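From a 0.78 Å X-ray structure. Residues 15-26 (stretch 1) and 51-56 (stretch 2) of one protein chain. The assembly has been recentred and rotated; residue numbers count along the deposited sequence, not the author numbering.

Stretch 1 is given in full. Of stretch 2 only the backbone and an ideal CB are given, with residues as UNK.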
# COMPACT_ATOMS: atom_id res chain seq x y z
N ASP A 15 9.47 6.64 16.50
CA ASP A 15 10.00 5.79 17.59
C ASP A 15 9.19 4.51 17.60
O ASP A 15 8.03 4.50 18.03
CB ASP A 15 9.92 6.55 18.89
CG ASP A 15 10.38 5.76 20.10
OD1 ASP A 15 10.44 4.56 20.05
OD2 ASP A 15 10.56 6.43 21.15
N PHE A 16 9.74 3.46 17.02
CA PHE A 16 8.96 2.22 16.85
C PHE A 16 8.74 1.46 18.16
O PHE A 16 7.77 0.75 18.28
CB PHE A 16 9.60 1.31 15.79
CG PHE A 16 9.47 1.87 14.40
CD1 PHE A 16 8.32 1.62 13.65
CD2 PHE A 16 10.47 2.66 13.84
CE1 PHE A 16 8.24 2.15 12.35
CE2 PHE A 16 10.40 3.16 12.56
CZ PHE A 16 9.29 2.89 11.82
N ALA A 17 9.64 1.63 19.14
CA ALA A 17 9.36 1.05 20.46
C ALA A 17 8.09 1.70 21.05
O ALA A 17 7.21 0.99 21.60
CB ALA A 17 10.54 1.23 21.38
N ARG A 18 7.99 3.01 20.94
CA ARG A 18 6.80 3.73 21.40
C ARG A 18 5.56 3.28 20.62
O ARG A 18 4.48 3.08 21.19
CB ARG A 18 7.01 5.24 21.28
CG ARG A 18 5.78 6.09 21.55
CD ARG A 18 6.09 7.58 21.36
NE ARG A 18 4.83 8.34 21.20
CZ ARG A 18 4.73 9.63 20.94
NH1 ARG A 18 3.52 10.17 20.78
NH2 ARG A 18 5.83 10.35 20.79
N ALA A 19 5.70 3.12 19.30
CA ALA A 19 4.57 2.66 18.49
C ALA A 19 4.12 1.27 18.93
O ALA A 19 2.90 1.00 19.01
CB ALA A 19 4.94 2.69 17.03
N TYR A 20 5.06 0.36 19.19
CA TYR A 20 4.66 -0.98 19.61
C TYR A 20 3.95 -0.88 20.98
O TYR A 20 2.92 -1.57 21.21
CB TYR A 20 5.90 -1.90 19.69
CG TYR A 20 5.51 -3.35 19.81
CD1 TYR A 20 5.28 -3.93 21.05
CD2 TYR A 20 5.39 -4.13 18.70
CE1 TYR A 20 4.87 -5.23 21.17
CE2 TYR A 20 5.02 -5.45 18.80
CZ TYR A 20 4.75 -6.00 20.03
OH TYR A 20 4.36 -7.31 20.16
N ALA A 21 4.45 -0.04 21.89
CA ALA A 21 3.81 0.15 23.19
C ALA A 21 2.39 0.72 23.05
O ALA A 21 1.53 0.44 23.87
CB ALA A 21 4.69 1.02 24.07
N ASN A 22 2.17 1.53 22.02
CA ASN A 22 0.84 2.06 21.73
C ASN A 22 -0.14 0.97 21.30
O ASN A 22 -1.34 1.19 21.29
CB ASN A 22 0.97 3.10 20.60
CG ASN A 22 -0.28 3.92 20.37
OD1 ASN A 22 -0.86 4.47 21.32
ND2 ASN A 22 -0.68 4.08 19.11
N GLY A 23 0.38 -0.17 20.89
CA GLY A 23 -0.44 -1.28 20.41
C GLY A 23 -0.40 -1.48 18.93
O GLY A 23 -1.07 -2.40 18.42
N ASP A 24 0.32 -0.63 18.19
CA ASP A 24 0.44 -0.82 16.76
C ASP A 24 1.28 -2.09 16.48
O ASP A 24 2.24 -2.37 17.17
CB ASP A 24 1.09 0.41 16.12
CG ASP A 24 0.17 1.61 16.33
OD1 ASP A 24 -0.94 1.58 15.79
OD2 ASP A 24 0.60 2.56 17.04
N ARG A 25 0.89 -2.80 15.40
CA ARG A 25 1.54 -4.06 15.09
C ARG A 25 2.06 -4.16 13.66
O ARG A 25 2.85 -5.07 13.36
CB ARG A 25 0.63 -5.25 15.41
CG ARG A 25 0.31 -5.37 16.90
CD ARG A 25 1.51 -5.87 17.70
NE ARG A 25 1.24 -5.96 19.14
CZ ARG A 25 1.49 -5.01 20.03
NH1 ARG A 25 1.92 -3.82 19.66
NH2 ARG A 25 1.29 -5.28 21.31
N PHE A 26 1.61 -3.27 12.78
CA PHE A 26 2.11 -3.27 11.41
C PHE A 26 2.31 -1.82 10.96
O PHE A 26 1.69 -0.90 11.48
CB PHE A 26 1.18 -4.04 10.45
CG PHE A 26 -0.16 -3.37 10.25
CD1 PHE A 26 -0.34 -2.43 9.24
CD2 PHE A 26 -1.23 -3.65 11.11
CE1 PHE A 26 -1.56 -1.77 9.10
CE2 PHE A 26 -2.44 -2.99 10.97
CZ PHE A 26 -2.61 -2.06 9.97
N UNK A 51 13.47 -3.86 13.83
CA UNK A 51 14.16 -4.01 15.11
C UNK A 51 13.22 -3.91 16.30
O UNK A 51 13.63 -4.20 17.42
CB UNK A 51 15.26 -2.95 15.24
N UNK A 52 12.00 -3.47 16.09
CA UNK A 52 11.04 -3.22 17.18
C UNK A 52 9.78 -4.06 17.04
O UNK A 52 8.74 -3.75 17.62
CB UNK A 52 10.66 -1.74 17.22
N UNK A 53 9.90 -5.19 16.37
CA UNK A 53 8.86 -6.21 16.41
C UNK A 53 7.70 -5.98 15.47
O UNK A 53 6.69 -6.67 15.61
CB UNK A 53 8.32 -6.32 17.84
N UNK A 54 7.81 -5.06 14.54
CA UNK A 54 6.73 -4.83 13.58
C UNK A 54 6.73 -5.84 12.44
O UNK A 54 7.74 -6.28 11.94
CB UNK A 54 6.84 -3.42 13.01
N UNK A 55 5.49 -6.09 11.99
CA UNK A 55 5.21 -6.59 10.65
C UNK A 55 5.21 -5.33 9.75
O UNK A 55 4.64 -4.31 10.13
CB UNK A 55 3.89 -7.36 10.59
N UNK A 56 5.90 -5.39 8.62
CA UNK A 56 6.09 -4.17 7.83
C UNK A 56 6.04 -4.48 6.36
O UNK A 56 6.40 -5.58 5.92
CB UNK A 56 7.42 -3.49 8.18

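Stretch 1 begins with a helix from Phe 16, turns at Gly 23, and ends at Phe 26, which forms a bridge to stretch 2. Stretch 2 passes alongside, from the start of that helix to the strand.

Position 51 lies beyond the reach of stretch 1. Its CA-to-CB bond points sideways, and no atom of stretch 1 comes within 5.5 Å of the ideal CB. Almost any side chain would suit, polar ones included. The deposited residue is Gln 51, which makes no contact with stretch 1.

Position 52 points toward the helix. Its ideal CB is 3.5 Å from Phe 16 CB and 4.0 Å from Ala 17 N, so there is little room directly ahead. A side chain that turns along the helix surface would fit, whether small or of medium size, polar or apolar. The residue is Asn 52, with chi1 in the m well. Its CB lies 3.6 Å from Phe 16 CB, and its OD1 lies 3.6 Å from Ala 17 CB, a packing contact. ND2 is hydrogen-bonded elsewhere in the structure. The backbone also takes part: Asn 52 O is 3.5 Å from Tyr 20 CD2.

Position 53 has phi 82° and psi 12°. Positive phi by itself favours glycine, though asparagine or aspartate can also adopt it. The ideal CB would point toward the helix and lie 3.5 Å from Tyr 20 CE2, so a side chain would start against the tyrosine ring. The residue is Gly 53. Its carbonyl is linked to stretch 1 through water 1, which donates to both Gly 53 O and Arg 25 O, at 2.8 Å each.

Position 54 has a CA-to-CB bond that points sideways. The ideal CB is 4.3 Å from Arg 25 O and 5.3 Å from Phe 16 CD1. Beyond it is a pocket bordered by Phe 16, Ala 19, Tyr 20 and the backbone of 24-26. This calls for a large apolar side chain: phenylalanine, leucine or methionine could each be considered. The residue is Phe 54, and the end of its side chain comes nearer to stretch 1. It has the largest contact area of stretch 2. The Phe 16 ring turns its edge to the Phe 54 face, with centroids 5.7 Å apart and planes at 69°. The tip reaches deep: Phe 54 CZ is 3.7 Å from Ala 19 CB and 3.5 Å from Asp 24 O.

Position 55 pairs with Phe 26 in a parallel bridge. Its N donates to Arg 25 O at 3.1 Å, and its O receives a CA-H...O contact from Phe 26 CA at 3.0 Å. The CB shares a sheet face with Phe 26, so a beta-branched or other apolar residue suits. The residue is Ile 55, with CB 4.3 Å from Phe 26 CB.

Position 56 points away, and stretch 1 sets little constraint on it, so polar, charged or apolar side chains would all be possible as far as stretch 1 is concerned. The residue is Arg 56; its guanidinium is hydrogen-bonded outside both stretches.

Stretch 2 (51-56) QNGFIR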
# COMPACT_ATOMS: atom_id res chain seq x y z
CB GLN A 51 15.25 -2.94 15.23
CG GLN A 51 16.38 -3.18 14.26
CD GLN A 51 17.33 -2.00 14.35
OE1 GLN A 51 16.99 -0.91 14.84
NE2 GLN A 51 18.52 -2.17 13.83
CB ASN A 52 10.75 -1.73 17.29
CG ASN A 52 11.93 -0.98 17.82
OD1 ASN A 52 12.19 -1.01 19.02
ND2 ASN A 52 12.73 -0.38 16.95
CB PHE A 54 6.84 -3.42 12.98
CG PHE A 54 6.21 -2.40 13.86
CD1 PHE A 54 6.86 -1.89 14.97
CD2 PHE A 54 4.88 -2.02 13.66
CE1 PHE A 54 6.20 -1.06 15.87
CE2 PHE A 54 4.23 -1.21 14.56
CZ PHE A 54 4.89 -0.74 15.67
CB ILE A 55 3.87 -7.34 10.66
CG1 ILE A 55 4.00 -8.61 11.51
CG2 ILE A 55 3.41 -7.65 9.26
CD1 ILE A 55 2.72 -9.35 11.79
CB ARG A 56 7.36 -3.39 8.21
CG ARG A 56 8.67 -4.08 7.87
CD ARG A 56 9.12 -5.12 8.91
NE ARG A 56 10.44 -5.65 8.62
CZ ARG A 56 10.71 -6.61 7.73
NH1 ARG A 56 9.72 -7.24 7.10
NH2 ARG A 56 11.95 -6.94 7.49
O HOH W 1 3.93 -6.75 15.30
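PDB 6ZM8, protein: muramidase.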